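Long-range contacts in aminotransferase class-III (Sphaerobacter thermophilus DSM 20745, PDB 6K8H), which belongs to the class-III aminotransferases, a group within the fold type I pyridoxal-phosphate-dependent proteins, and forms a two-chain assembly: residues R146-Y154 with F160-S168; P198-I209 with Y231-L241. All blocks are in the same frame, centred on the assembly; numbering follows the deposited sequence.

Contact 1 (R146-Y154 with F160-S168); sequences RIAKFDGCY and FAEVSTQSS. With PLR ((5-hydroxy-4,6-dimethylpyridin-3-yl)methyl dihydrogen phosphate), chain D.
Lys149 meets the carbonyls of Ala161 and Val163, at the end of helix 159-162 and in the loop after it. It comes from strand 146-150, next to the outermost strand 194-197 of the large mixed sheet of this fold type I aminotransferase. At Lys149 CB the side chain leaves toward the other segment, with CG set between the backbone N and the carbonyl carbon (chi1 60°). CD passes beside two carbonyls, 3.3 Å from both Ala161 O and Val163 O. The chain bends at chi3, and CE comes 3.2 Å from Val163 O. NZ then donates to Val163 O at 2.7 Å, to Ala161 O, and to Cys153 O of its own segment. The Cys153 bond lies in the carbonyl plane, while the other two are tilted out of theirs. Three backbone carbonyls around NZ probably favour the charged form of Lys149.

Beyond it, Gly152 N donates to Ser164 O at 2.8 Å. Positive phi at Gly152 suits glycine in the type II turn from Phe150 to Cys153. Ser167 OG meets Asp151 OD2 at a very short 2.4 Å, a doubtful distance. Tyr386 OH also bonds to OD2. Tyr154 belongs to the ligand pocket. Thr165 CG2 sits at its ring edge, 3.8 Å from Tyr154 CD1, and Tyr154 CE2 lies 3.8 Å from C4A of PLR.

Contact 2 (P198-I209 with Y231-L241); sequences PFNDIDGTERLI and YPAEPAFLQRL
Two neighbouring helices of the large alpha/beta domain, 202-211 and 235-248, run side by side against the mixed sheet. Their segments are nearly parallel, 12° apart, with axes 10.3 Å from each other. Phe237 of the second helix packs on residues 200-205. Its CG stands anti to the backbone N (chi1 163°), which lays the ring against the turn before helix 202-211. Asn200 CA packs over one face as a CH-pi contact, 3.9 Å from the ring centroid. Ile202 CA and Thr205 OG1 meet the ring at its edge. The edge of Phe237 also points to the face of Phe199 in an edge-to-face pair. Both rings also touch Ile221 of strand 216-221.

The Asn200 amide bridges the turn at 198-201 and the loop before helix 235-248 with both its ends. OD1 accepts from Glu234 N at 2.8 Å, in the carbonyl plane and on a lone pair. ND2 donates to Pro232 O at 3.1 Å, a straight bond, though it arrives above the plane of that carbonyl. Both bonds together fix the rotation of the amide. Asp201 caps the first helix, its OD1 accepting from Gly204 N.

Farther along, Ile209 CD1 touches Leu241 CD1 at 3.6 Å. On the outer side Arg240 and Glu206 form a bidentate, side-on salt bridge, NE meeting OE2 while NH2 meets OE1. Both carboxylate oxygens are approached from above their plane. Ile202 covers one face of the guanidinium, with its CG2 3.7 Å from Arg240 CZ.

Contact 1 closes before contact 2 opens along the chain, and both lie on the same side of the chain's centre. Their centres are 15 Å apart. Contact 1 includes strand 146-150, which stands between strands 194-197 and 216-221 of the large mixed sheet, while the helices of contact 2 pack on that sheet. Phe150 joins them: its side chain turns away from segment 160-168 and packs into contact 2. Phe150 CE2 is 3.5 Å from Phe237 CZ, and Phe150 CD2 is 3.4 Å from Phe199 N. Neighbouring side chains of one strand therefore serve both contacts. Contact 1 reaches the ligand pocket through Tyr154, whereas contact 2 packs the helices, with the Phe199 side chain about 11 Å from PLR.

Contact 1 (R146-Y154 with F160-S168)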
loop_
_atom_site.group_PDB
_atom_site.type_symbol
_atom_site.label_atom_id
_atom_site.label_comp_id
_atom_site.label_asym_id
_atom_site.label_seq_id
_atom_site.Cartn_x
_atom_site.Cartn_y
_atom_site.Cartn_z
ATOM N N ARG B 146 -17.837 -9.550 10.862
ATOM C CA ARG B 146 -18.301 -9.330 9.497
ATOM C C ARG B 146 -18.370 -7.846 9.142
ATOM O O ARG B 146 -18.443 -6.968 10.002
ATOM C CB ARG B 146 -19.677 -9.958 9.279
ATOM C CG ARG B 146 -19.683 -11.456 9.448
ATOM C CD ARG B 146 -21.039 -12.046 9.166
ATOM N NE ARG B 146 -20.933 -13.495 9.060
ATOM C CZ ARG B 146 -21.938 -14.303 8.742
ATOM N NH1 ARG B 146 -23.142 -13.799 8.504
ATOM N NH2 ARG B 146 -21.736 -15.617 8.673
ATOM N N ILE B 147 -18.391 -7.578 7.836
ATOM C CA ILE B 147 -18.609 -6.234 7.327
ATOM C C ILE B 147 -19.673 -6.293 6.242
ATOM O O ILE B 147 -19.943 -7.341 5.655
ATOM C CB ILE B 147 -17.320 -5.594 6.763
ATOM C CG1 ILE B 147 -16.988 -6.222 5.406
ATOM C CG2 ILE B 147 -16.169 -5.741 7.766
ATOM C CD1 ILE B 147 -15.917 -5.504 4.624
ATOM N N ALA B 148 -20.273 -5.139 5.980
ATOM C CA ALA B 148 -21.225 -4.972 4.898
ATOM C C ALA B 148 -20.666 -3.960 3.913
ATOM O O ALA B 148 -20.044 -2.971 4.313
ATOM C CB ALA B 148 -22.591 -4.509 5.421
ATOM N N LYS B 149 -20.871 -4.229 2.632
ATOM C CA LYS B 149 -20.550 -3.282 1.559
ATOM C C LYS B 149 -21.643 -3.374 0.508
ATOM O O LYS B 149 -22.539 -4.209 0.605
ATOM C CB LYS B 149 -19.179 -3.559 0.942
ATOM C CG LYS B 149 -19.067 -4.944 0.329
ATOM C CD LYS B 149 -17.881 -4.995 -0.595
ATOM C CE LYS B 149 -18.152 -4.226 -1.864
ATOM N NZ LYS B 149 -17.141 -4.555 -2.908
ATOM N N PHE B 150 -21.565 -2.529 -0.517
ATOM C CA PHE B 150 -22.630 -2.419 -1.505
ATOM C C PHE B 150 -22.246 -3.091 -2.821
ATOM O O PHE B 150 -21.113 -2.966 -3.294
ATOM C CB PHE B 150 -23.013 -0.945 -1.707
ATOM C CG PHE B 150 -23.721 -0.366 -0.510
ATOM C CD1 PHE B 150 -23.006 0.117 0.576
ATOM C CD2 PHE B 150 -25.108 -0.401 -0.431
ATOM C CE1 PHE B 150 -23.662 0.605 1.710
ATOM C CE2 PHE B 150 -25.770 0.091 0.691
ATOM C CZ PHE B 150 -25.042 0.598 1.763
ATOM N N ASP B 151 -23.215 -3.804 -3.394
ATOM C CA ASP B 151 -23.038 -4.560 -4.631
ATOM C C ASP B 151 -22.489 -3.687 -5.758
ATOM O O ASP B 151 -22.945 -2.558 -5.974
ATOM C CB ASP B 151 -24.384 -5.154 -5.034
ATOM C CG ASP B 151 -24.253 -6.273 -6.031
ATOM O OD1 ASP B 151 -23.202 -6.938 -6.048
ATOM O OD2 ASP B 151 -25.209 -6.512 -6.791
ATOM N N GLY B 152 -21.496 -4.211 -6.471
ATOM C CA GLY B 152 -20.962 -3.534 -7.638
ATOM C C GLY B 152 -20.012 -2.394 -7.354
ATOM O O GLY B 152 -19.668 -1.647 -8.281
ATOM N N CYS B 153 -19.540 -2.247 -6.124
ATOM C CA CYS B 153 -18.718 -1.106 -5.762
ATOM C C CYS B 153 -17.277 -1.519 -5.491
ATOM O O CYS B 153 -17.012 -2.564 -4.882
ATOM C CB CYS B 153 -19.265 -0.415 -4.512
ATOM S SG CYS B 153 -20.826 0.456 -4.722
ATOM N N TYR B 154 -16.356 -0.660 -5.901
ATOM C CA TYR B 154 -14.925 -0.937 -5.854
ATOM C C TYR B 154 -14.285 -0.233 -4.664
ATOM O O TYR B 154 -14.547 0.949 -4.421
ATOM C CB TYR B 154 -14.257 -0.480 -7.156
ATOM C CG TYR B 154 -12.758 -0.676 -7.163
ATOM C CD1 TYR B 154 -12.207 -1.928 -7.372
ATOM C CD2 TYR B 154 -11.895 0.395 -6.944
ATOM C CE1 TYR B 154 -10.825 -2.117 -7.378
ATOM C CE2 TYR B 154 -10.519 0.217 -6.948
ATOM C CZ TYR B 154 -9.995 -1.041 -7.159
ATOM O OH TYR B 154 -8.633 -1.211 -7.177
ATOM N N PHE B 160 -11.693 -8.689 1.746
ATOM C CA PHE B 160 -13.051 -8.474 2.232
ATOM C C PHE B 160 -13.719 -7.287 1.543
ATOM O O PHE B 160 -14.931 -7.319 1.301
ATOM C CB PHE B 160 -13.020 -8.300 3.757
ATOM C CG PHE B 160 -12.452 -9.490 4.477
ATOM C CD1 PHE B 160 -13.236 -10.604 4.727
ATOM C CD2 PHE B 160 -11.129 -9.512 4.873
ATOM C CE1 PHE B 160 -12.713 -11.711 5.373
ATOM C CE2 PHE B 160 -10.600 -10.613 5.517
ATOM C CZ PHE B 160 -11.401 -11.713 5.772
ATOM N N ALA B 161 -12.946 -6.251 1.191
ATOM C CA ALA B 161 -13.509 -5.058 0.569
ATOM C C ALA B 161 -13.864 -5.262 -0.898
ATOM O O ALA B 161 -14.685 -4.511 -1.438
ATOM C CB ALA B 161 -12.528 -3.892 0.704
ATOM N N GLU B 162 -13.291 -6.266 -1.556
ATOM C CA GLU B 162 -13.512 -6.430 -2.981
ATOM C C GLU B 162 -14.617 -7.433 -3.321
ATOM O O GLU B 162 -14.961 -7.562 -4.507
ATOM C CB GLU B 162 -12.199 -6.825 -3.666
ATOM C CG GLU B 162 -11.744 -8.217 -3.338
ATOM C CD GLU B 162 -10.491 -8.617 -4.085
ATOM O OE1 GLU B 162 -9.909 -7.762 -4.786
ATOM O OE2 GLU B 162 -10.079 -9.788 -3.961
ATOM N N VAL B 163 -15.214 -8.105 -2.328
ATOM C CA VAL B 163 -16.304 -9.040 -2.615
ATOM C C VAL B 163 -17.413 -8.310 -3.365
ATOM O O VAL B 163 -17.795 -7.196 -2.999
ATOM C CB VAL B 163 -16.825 -9.675 -1.311
ATOM C CG1 VAL B 163 -18.200 -10.312 -1.533
ATOM C CG2 VAL B 163 -15.852 -10.713 -0.787
ATOM N N SER B 164 -17.897 -8.913 -4.457
ATOM C CA SER B 164 -18.975 -8.342 -5.271
ATOM C C SER B 164 -18.594 -6.999 -5.900
ATOM O O SER B 164 -19.464 -6.161 -6.152
ATOM C CB SER B 164 -20.285 -8.207 -4.479
ATOM O OG SER B 164 -20.811 -9.477 -4.141
ATOM N N THR B 165 -17.302 -6.761 -6.165
ATOM C CA THR B 165 -16.934 -5.554 -6.909
ATOM C C THR B 165 -17.633 -5.531 -8.267
ATOM O O THR B 165 -18.091 -4.481 -8.729
ATOM C CB THR B 165 -15.420 -5.467 -7.099
ATOM O OG1 THR B 165 -14.776 -5.298 -5.835
ATOM C CG2 THR B 165 -15.074 -4.282 -8.001
ATOM N N GLN B 166 -17.734 -6.686 -8.906
ATOM C CA GLN B 166 -18.605 -6.878 -10.056
ATOM C C GLN B 166 -19.816 -7.673 -9.583
ATOM O O GLN B 166 -19.674 -8.815 -9.130
ATOM C CB GLN B 166 -17.870 -7.594 -11.192
ATOM C CG GLN B 166 -18.795 -8.298 -12.151
ATOM C CD GLN B 166 -18.207 -8.443 -13.530
ATOM O OE1 GLN B 166 -17.149 -7.881 -13.828
ATOM N NE2 GLN B 166 -18.889 -9.202 -14.386
ATOM N N SER B 167 -20.991 -7.059 -9.653
ATOM C CA SER B 167 -22.222 -7.738 -9.269
ATOM C C SER B 167 -22.419 -9.000 -10.115
ATOM O O SER B 167 -22.060 -9.047 -11.297
ATOM C CB SER B 167 -23.420 -6.799 -9.423
ATOM O OG SER B 167 -24.603 -7.418 -8.954
ATOM N N SER B 168 -22.976 -10.042 -9.481
ATOM C CA SER B 168 -23.492 -11.184 -10.235
ATOM C C SER B 168 -24.495 -10.774 -11.303
ATOM O O SER B 168 -24.639 -11.472 -12.313
ATOM C CB SER B 168 -24.099 -12.212 -9.277
ATOM O OG SER B 168 -25.414 -11.850 -8.898
HETATM N N1 PLR D . -11.565 3.228 -2.937
HETATM C C2 PLR D . -11.978 3.872 -4.023
HETATM C C2A PLR D . -13.354 4.452 -4.046
HETATM C C3 PLR D . -11.122 4.023 -5.123
HETATM O O3 PLR D . -11.571 4.691 -6.203
HETATM C C4 PLR D . -9.824 3.476 -5.074
HETATM C C4A PLR D . -8.919 3.633 -6.214
HETATM C C5 PLR D . -9.419 2.811 -3.912
HETATM C C6 PLR D . -10.325 2.700 -2.893
HETATM C C5A PLR D . -8.057 2.180 -3.798
HETATM O O4P PLR D . -6.944 3.121 -3.713
HETATM P P PLR D . -5.488 2.664 -4.220
HETATM O O1P PLR D . -5.193 1.399 -3.481
HETATM O O2P PLR D . -5.609 2.442 -5.684
HETATM O O3P PLR D . -4.549 3.777 -3.884
HETATM O O HOH W 1 -23.708 -9.447 -6.753
#

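Contact 2 (P198-I209 with Y231-L241)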
loop_
_atom_site.group_PDB
_atom_site.type_symbol
_atom_site.label_atom_id
_atom_site.label_comp_id
_atom_site.label_asym_id
_atom_site.label_seq_id
_atom_site.Cartn_x
_atom_site.Cartn_y
_atom_site.Cartn_z
ATOM N N PRO B 198 -27.834 -3.430 -1.226
ATOM C CA PRO B 198 -28.180 -2.727 -2.475
ATOM C C PRO B 198 -28.047 -1.209 -2.379
ATOM O O PRO B 198 -28.758 -0.569 -1.587
ATOM C CB PRO B 198 -29.639 -3.142 -2.712
ATOM C CG PRO B 198 -30.189 -3.414 -1.323
ATOM C CD PRO B 198 -29.018 -3.848 -0.454
ATOM N N PHE B 199 -27.158 -0.615 -3.188
ATOM C CA PHE B 199 -26.930 0.828 -3.106
ATOM C C PHE B 199 -28.210 1.583 -3.467
ATOM O O PHE B 199 -28.921 1.217 -4.406
ATOM C CB PHE B 199 -25.770 1.233 -4.027
ATOM C CG PHE B 199 -25.233 2.630 -3.787
ATOM C CD1 PHE B 199 -24.338 2.884 -2.752
ATOM C CD2 PHE B 199 -25.621 3.687 -4.598
ATOM C CE1 PHE B 199 -23.822 4.160 -2.536
ATOM C CE2 PHE B 199 -25.115 4.966 -4.376
ATOM C CZ PHE B 199 -24.217 5.199 -3.339
ATOM N N ASN B 200 -28.535 2.610 -2.672
ATOM C CA ASN B 200 -29.702 3.478 -2.912
ATOM C C ASN B 200 -31.030 2.722 -2.845
ATOM O O ASN B 200 -32.024 3.120 -3.463
ATOM C CB ASN B 200 -29.596 4.219 -4.252
ATOM C CG ASN B 200 -29.056 5.622 -4.095
ATOM O OD1 ASN B 200 -29.261 6.263 -3.066
ATOM N ND2 ASN B 200 -28.356 6.109 -5.117
ATOM N N ASP B 201 -31.067 1.620 -2.103
ATOM C CA ASP B 201 -32.292 0.865 -1.858
ATOM C C ASP B 201 -32.355 0.715 -0.338
ATOM O O ASP B 201 -31.803 -0.233 0.233
ATOM C CB ASP B 201 -32.249 -0.468 -2.624
ATOM C CG ASP B 201 -33.333 -1.449 -2.198
ATOM O OD1 ASP B 201 -34.141 -1.146 -1.294
ATOM O OD2 ASP B 201 -33.357 -2.551 -2.789
ATOM N N ILE B 202 -33.008 1.674 0.324
ATOM C CA ILE B 202 -32.907 1.718 1.780
ATOM C C ILE B 202 -33.673 0.562 2.413
ATOM O O ILE B 202 -33.280 0.058 3.467
ATOM C CB ILE B 202 -33.368 3.087 2.325
ATOM C CG1 ILE B 202 -33.057 3.210 3.829
ATOM C CG2 ILE B 202 -34.848 3.308 2.075
ATOM C CD1 ILE B 202 -31.612 2.903 4.198
ATOM N N ASP B 203 -34.752 0.100 1.781
ATOM C CA ASP B 203 -35.533 -0.995 2.357
ATOM C C ASP B 203 -34.709 -2.277 2.472
ATOM O O ASP B 203 -34.627 -2.885 3.551
ATOM C CB ASP B 203 -36.788 -1.229 1.518
ATOM C CG ASP B 203 -37.628 -2.371 2.042
ATOM O OD1 ASP B 203 -38.247 -2.210 3.114
ATOM O OD2 ASP B 203 -37.665 -3.429 1.369
ATOM N N GLY B 204 -34.124 -2.722 1.359
ATOM C CA GLY B 204 -33.296 -3.915 1.398
ATOM C C GLY B 204 -32.070 -3.741 2.276
ATOM O O GLY B 204 -31.680 -4.658 3.008
ATOM N N THR B 205 -31.455 -2.556 2.222
ATOM C CA THR B 205 -30.302 -2.257 3.065
ATOM C C THR B 205 -30.649 -2.416 4.544
ATOM O O THR B 205 -29.920 -3.070 5.304
ATOM C CB THR B 205 -29.810 -0.833 2.771
ATOM O OG1 THR B 205 -29.206 -0.788 1.471
ATOM C CG2 THR B 205 -28.813 -0.359 3.809
ATOM N N GLU B 206 -31.781 -1.839 4.964
ATOM C CA GLU B 206 -32.192 -1.932 6.360
ATOM C C GLU B 206 -32.515 -3.367 6.747
ATOM O O GLU B 206 -32.115 -3.823 7.824
ATOM C CB GLU B 206 -33.392 -1.018 6.618
ATOM C CG GLU B 206 -33.023 0.454 6.708
ATOM C CD GLU B 206 -34.174 1.330 7.180
ATOM O OE1 GLU B 206 -35.349 0.927 7.001
ATOM O OE2 GLU B 206 -33.900 2.418 7.735
ATOM N N ARG B 207 -33.223 -4.100 5.882
ATOM C CA ARG B 207 -33.578 -5.472 6.234
ATOM C C ARG B 207 -32.328 -6.335 6.412
ATOM O O ARG B 207 -32.251 -7.150 7.344
ATOM C CB ARG B 207 -34.501 -6.070 5.170
ATOM C CG ARG B 207 -35.933 -5.510 5.148
ATOM C CD ARG B 207 -36.779 -6.224 4.080
ATOM N NE ARG B 207 -36.576 -5.652 2.748
ATOM C CZ ARG B 207 -36.533 -6.351 1.610
ATOM N NH1 ARG B 207 -36.670 -7.675 1.633
ATOM N NH2 ARG B 207 -36.346 -5.723 0.444
ATOM N N LEU B 208 -31.327 -6.150 5.544
ATOM C CA LEU B 208 -30.096 -6.928 5.666
ATOM C C LEU B 208 -29.293 -6.541 6.906
ATOM O O LEU B 208 -28.753 -7.416 7.595
ATOM C CB LEU B 208 -29.255 -6.771 4.402
ATOM C CG LEU B 208 -29.711 -7.671 3.256
ATOM C CD1 LEU B 208 -29.121 -7.184 1.935
ATOM C CD2 LEU B 208 -29.311 -9.114 3.519
ATOM N N ILE B 209 -29.183 -5.250 7.198
ATOM C CA ILE B 209 -28.429 -4.844 8.419
ATOM C C ILE B 209 -29.147 -5.380 9.668
ATOM O O ILE B 209 -28.477 -5.923 10.549
ATOM C CB ILE B 209 -28.221 -3.321 8.451
ATOM C CG1 ILE B 209 -27.219 -2.901 7.372
ATOM C CG2 ILE B 209 -27.792 -2.877 9.836
ATOM C CD1 ILE B 209 -27.181 -1.435 7.085
ATOM N N TYR B 231 -23.598 8.250 -9.531
ATOM C CA TYR B 231 -24.839 8.796 -9.009
ATOM C C TYR B 231 -24.805 8.662 -7.494
ATOM O O TYR B 231 -24.682 7.539 -6.984
ATOM C CB TYR B 231 -26.051 8.074 -9.594
ATOM C CG TYR B 231 -27.359 8.612 -9.092
ATOM C CD1 TYR B 231 -27.885 9.796 -9.591
ATOM C CD2 TYR B 231 -28.061 7.948 -8.098
ATOM C CE1 TYR B 231 -29.088 10.291 -9.119
ATOM C CE2 TYR B 231 -29.250 8.429 -7.625
ATOM C CZ TYR B 231 -29.763 9.599 -8.135
ATOM O OH TYR B 231 -30.959 10.066 -7.646
ATOM N N PRO B 232 -24.904 9.764 -6.752
ATOM C CA PRO B 232 -24.618 9.728 -5.314
ATOM C C PRO B 232 -25.685 9.005 -4.507
ATOM O O PRO B 232 -26.832 8.833 -4.930
ATOM C CB PRO B 232 -24.561 11.210 -4.922
ATOM C CG PRO B 232 -24.451 11.972 -6.212
ATOM C CD PRO B 232 -25.097 11.134 -7.256
ATOM N N ALA B 233 -25.267 8.553 -3.322
ATOM C CA ALA B 233 -26.214 8.103 -2.312
ATOM C C ALA B 233 -27.233 9.206 -2.049
ATOM O O ALA B 233 -26.869 10.367 -1.816
ATOM C CB ALA B 233 -25.470 7.733 -1.020
ATOM N N GLU B 234 -28.524 8.845 -2.128
ATOM C CA GLU B 234 -29.572 9.839 -1.956
ATOM C C GLU B 234 -29.716 10.204 -0.475
ATOM O O GLU B 234 -29.456 9.375 0.403
ATOM C CB GLU B 234 -30.892 9.319 -2.535
ATOM C CG GLU B 234 -30.846 9.233 -4.068
ATOM C CD GLU B 234 -32.082 8.595 -4.710
ATOM O OE1 GLU B 234 -32.793 7.814 -4.035
ATOM O OE2 GLU B 234 -32.328 8.870 -5.912
ATOM N N PRO B 235 -30.111 11.449 -0.179
ATOM C CA PRO B 235 -30.029 11.930 1.217
ATOM C C PRO B 235 -30.838 11.111 2.211
ATOM O O PRO B 235 -30.309 10.773 3.285
ATOM C CB PRO B 235 -30.535 13.378 1.115
ATOM C CG PRO B 235 -30.230 13.786 -0.306
ATOM C CD PRO B 235 -30.409 12.537 -1.135
ATOM N N ALA B 236 -32.084 10.751 1.885
ATOM C CA ALA B 236 -32.887 9.950 2.809
ATOM C C ALA B 236 -32.246 8.589 3.073
ATOM O O ALA B 236 -32.219 8.115 4.219
ATOM C CB ALA B 236 -34.303 9.772 2.258
ATOM N N PHE B 237 -31.732 7.949 2.017
ATOM C CA PHE B 237 -31.050 6.663 2.145
ATOM C C PHE B 237 -29.861 6.763 3.094
ATOM O O PHE B 237 -29.706 5.944 4.004
ATOM C CB PHE B 237 -30.610 6.193 0.753
ATOM C CG PHE B 237 -29.565 5.103 0.762
ATOM C CD1 PHE B 237 -29.928 3.778 0.893
ATOM C CD2 PHE B 237 -28.226 5.406 0.605
ATOM C CE1 PHE B 237 -28.977 2.777 0.880
ATOM C CE2 PHE B 237 -27.263 4.401 0.593
ATOM C CZ PHE B 237 -27.645 3.088 0.735
ATOM N N LEU B 238 -29.021 7.784 2.908
ATOM C CA LEU B 238 -27.799 7.900 3.696
ATOM C C LEU B 238 -28.110 8.283 5.142
ATOM O O LEU B 238 -27.434 7.830 6.075
ATOM C CB LEU B 238 -26.858 8.911 3.032
ATOM C CG LEU B 238 -25.360 8.882 3.376
ATOM C CD1 LEU B 238 -24.687 7.592 2.895
ATOM C CD2 LEU B 238 -24.655 10.111 2.785
ATOM N N GLN B 239 -29.146 9.101 5.350
ATOM C CA GLN B 239 -29.543 9.461 6.710
ATOM C C GLN B 239 -30.084 8.252 7.461
ATOM O O GLN B 239 -29.749 8.038 8.633
ATOM C CB GLN B 239 -30.585 10.586 6.681
ATOM C CG GLN B 239 -30.049 11.945 6.189
ATOM C CD GLN B 239 -31.153 12.876 5.678
ATOM O OE1 GLN B 239 -32.325 12.745 6.058
ATOM N NE2 GLN B 239 -30.780 13.820 4.806
ATOM N N ARG B 240 -30.902 7.434 6.798
ATOM C CA ARG B 240 -31.409 6.242 7.468
ATOM C C ARG B 240 -30.309 5.215 7.709
ATOM O O ARG B 240 -30.334 4.509 8.730
ATOM C CB ARG B 240 -32.554 5.649 6.657
ATOM C CG ARG B 240 -33.811 6.511 6.746
ATOM C CD ARG B 240 -34.886 6.054 5.778
ATOM N NE ARG B 240 -35.214 4.639 5.944
ATOM C CZ ARG B 240 -36.285 4.060 5.415
ATOM N NH1 ARG B 240 -37.139 4.778 4.692
ATOM N NH2 ARG B 240 -36.497 2.764 5.602
ATOM N N LEU B 241 -29.342 5.118 6.790
ATOM C CA LEU B 241 -28.184 4.261 7.026
ATOM C C LEU B 241 -27.412 4.724 8.253
ATOM O O LEU B 241 -26.994 3.900 9.085
ATOM C CB LEU B 241 -27.271 4.243 5.787
ATOM C CG LEU B 241 -25.986 3.399 5.893
ATOM C CD1 LEU B 241 -26.317 1.935 6.145
ATOM C CD2 LEU B 241 -25.103 3.549 4.640
HETATM O O HOH W 2 -32.085 5.959 -2.552
#